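Long-range contact in mandelate racemase/muconate lactonizing protein (Alicyclobacillus acidocaldarius LAA1, PDB 3QLD), which belongs to the enolase superfamily, with an enolase-type N-terminal domain and a TIM-barrel-like C-terminal domain: residues Asp117-Ala121 and Ala354-Asp358. Sequence-based numbering, arbitrary orientation.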
ATOM      1  N   ASP A 117       3.967 -24.735   3.173  1.00 30.68           N
ATOM      2  CA  ASP A 117       3.620 -25.542   4.307  1.00 31.85           C
ATOM      3  C   ASP A 117       3.058 -26.858   3.783  1.00 30.41           C
ATOM      4  O   ASP A 117       3.397 -27.926   4.301  1.00 30.86           O
ATOM      5  CB  ASP A 117       2.603 -24.793   5.201  1.00 31.23           C
ATOM      6  CG  ASP A 117       2.307 -25.514   6.496  1.00 34.26           C
ATOM      7  OD1 ASP A 117       3.061 -25.316   7.489  1.00 27.55           O
ATOM      8  OD2 ASP A 117       1.289 -26.288   6.499  1.00 30.66           O
ATOM      9  N   TRP A 118       2.177 -26.774   2.786  1.00 30.07           N
ATOM     10  CA  TRP A 118       1.589 -27.966   2.162  1.00 31.40           C
ATOM     11  C   TRP A 118       2.716 -28.793   1.571  1.00 32.59           C
ATOM     12  O   TRP A 118       2.753 -30.010   1.787  1.00 33.76           O
ATOM     13  CB  TRP A 118       0.599 -27.592   1.057  1.00 32.09           C
ATOM     14  CG  TRP A 118       0.394 -28.713   0.073  1.00 32.71           C
ATOM     15  CD1 TRP A 118      -0.442 -29.806   0.247  1.00 36.41           C
ATOM     16  CD2 TRP A 118       1.052 -28.900  -1.183  1.00 36.17           C
ATOM     17  NE1 TRP A 118      -0.373 -30.615  -0.846  1.00 36.24           N
ATOM     18  CE2 TRP A 118       0.548 -30.107  -1.733  1.00 35.70           C
ATOM     19  CE3 TRP A 118       2.008 -28.154  -1.921  1.00 34.36           C
ATOM     20  CZ2 TRP A 118       0.966 -30.593  -2.981  1.00 37.88           C
ATOM     21  CZ3 TRP A 118       2.405 -28.621  -3.169  1.00 38.08           C
ATOM     22  CH2 TRP A 118       1.909 -29.856  -3.674  1.00 37.40           C
ATOM     23  N   TYR A 119       3.673 -28.136   0.906  1.00 32.08           N
ATOM     24  CA  TYR A 119       4.746 -28.828   0.219  1.00 33.83           C
ATOM     25  C   TYR A 119       5.635 -29.628   1.182  1.00 34.77           C
ATOM     26  O   TYR A 119       6.011 -30.773   0.865  1.00 35.14           O
ATOM     27  CB  TYR A 119       5.590 -27.850  -0.640  1.00 33.64           C
ATOM     28  CG  TYR A 119       6.744 -28.504  -1.362  1.00 34.15           C
ATOM     29  CD1 TYR A 119       7.969 -28.690  -0.714  1.00 37.95           C
ATOM     30  CD2 TYR A 119       6.603 -28.976  -2.653  1.00 39.27           C
ATOM     31  CE1 TYR A 119       9.051 -29.331  -1.371  1.00 43.07           C
ATOM     32  CE2 TYR A 119       7.676 -29.611  -3.336  1.00 43.60           C
ATOM     33  CZ  TYR A 119       8.892 -29.770  -2.672  1.00 43.05           C
ATOM     34  OH  TYR A 119       9.943 -30.384  -3.311  1.00 47.74           O
ATOM     35  N   ALA A 120       5.970 -29.045   2.333  1.00 34.69           N
ATOM     36  CA  ALA A 120       6.689 -29.784   3.359  1.00 35.94           C
ATOM     37  C   ALA A 120       5.921 -31.026   3.838  1.00 36.46           C
ATOM     38  O   ALA A 120       6.513 -32.084   4.047  1.00 37.65           O
ATOM     39  CB  ALA A 120       7.038 -28.876   4.556  1.00 35.75           C
ATOM     40  N   ALA A 121       4.607 -30.909   3.993  1.00 36.85           N
ATOM     41  CA  ALA A 121       3.797 -32.013   4.488  1.00 36.52           C
ATOM     42  C   ALA A 121       3.642 -33.108   3.438  1.00 38.29           C
ATOM     43  O   ALA A 121       3.550 -34.311   3.796  1.00 37.42           O
ATOM     44  CB  ALA A 121       2.422 -31.495   4.938  1.00 37.54           C
ATOM     45  N   ALA A 354       7.295 -30.971   9.373  1.00 33.71           N
ATOM     46  CA  ALA A 354       7.098 -31.005   7.945  1.00 34.71           C
ATOM     47  C   ALA A 354       5.700 -30.429   7.790  1.00 36.92           C
ATOM     48  O   ALA A 354       4.729 -31.183   7.602  1.00 37.03           O
ATOM     49  CB  ALA A 354       7.121 -32.467   7.398  1.00 34.89           C
ATOM     50  N   GLY A 355       5.579 -29.106   7.913  1.00 36.96           N
ATOM     51  CA  GLY A 355       4.260 -28.489   7.861  1.00 36.73           C
ATOM     52  C   GLY A 355       3.593 -28.423   9.227  1.00 36.26           C
ATOM     53  O   GLY A 355       3.728 -29.323  10.053  1.00 36.06           O
ATOM     54  N   VAL A 356       2.794 -27.382   9.460  1.00 34.33           N
ATOM     55  CA  VAL A 356       2.109 -27.264  10.738  1.00 32.95           C
ATOM     56  C   VAL A 356       0.762 -27.997  10.864  1.00 31.04           C
ATOM     57  O   VAL A 356       0.189 -28.001  11.935  1.00 31.20           O
ATOM     58  CB  VAL A 356       1.958 -25.780  11.123  1.00 32.44           C
ATOM     59  CG1 VAL A 356       0.891 -25.123  10.248  1.00 35.24           C
ATOM     60  CG2 VAL A 356       1.618 -25.642  12.546  1.00 32.96           C
ATOM     61  N   ALA A 357       0.251 -28.612   9.805  1.00 32.58           N
ATOM     62  CA  ALA A 357      -1.118 -29.184   9.849  1.00 33.79           C
ATOM     63  C   ALA A 357      -1.391 -30.081  11.050  1.00 35.25           C
ATOM     64  O   ALA A 357      -2.428 -29.919  11.728  1.00 35.59           O
ATOM     65  CB  ALA A 357      -1.507 -29.884   8.490  1.00 33.19           C
ATOM     66  N   ASP A 358      -0.429 -30.961  11.369  1.00 36.32           N
ATOM     67  CA  ASP A 358      -0.578 -31.994  12.437  1.00 37.79           C
ATOM     68  C   ASP A 358      -0.665 -31.432  13.845  1.00 37.06           C
ATOM     69  O   ASP A 358      -1.157 -32.108  14.750  1.00 37.19           O
ATOM     70  CB  ASP A 358       0.571 -33.015  12.400  1.00 38.51           C
ATOM     71  CG  ASP A 358       0.405 -34.022  11.265  1.00 42.72           C
ATOM     72  OD1 ASP A 358      -0.670 -33.965  10.608  1.00 44.29           O
ATOM     73  OD2 ASP A 358       1.312 -34.888  11.039  1.00 47.71           O
TER
HETATM   74  O   HOH W   1       1.071 -28.832   7.044  1.00 28.59           O
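Segment A354-D358, a loop leading into a 3-10 turn, runs close against one face of the helical turn D117-A121, with CA atoms 4.7 Å apart at D117 and G355 and 4.8 Å at A120 and A354. G355 permits this approach: an ideal CB would clash with D117 O and crowd A121, and at phi 88°, psi 147° it would also be jammed against A354 O, which alone calls for glycine. A120 CB lies 3.7 Å from G355 N, A120 O touches A354 CB at 3.4 Å, and A121 CA makes a CA-H...O contact with A354 O, also 3.4 Å. D117 OD1 accepts a hydrogen bond from V356 N (2.9 Å), while a water donates to D117 OD2 (2.6 Å) and accepts from A357 N (2.9 Å). D117 OD1 is also hydrogen-bonded to H308 NE2, and D117 OD2 to W45 N. The buried aspartate thus ties helix 105-123 of the N-terminal domain to the loop after barrel strand 347-349, at the interface of the two-domain enolase-superfamily fold.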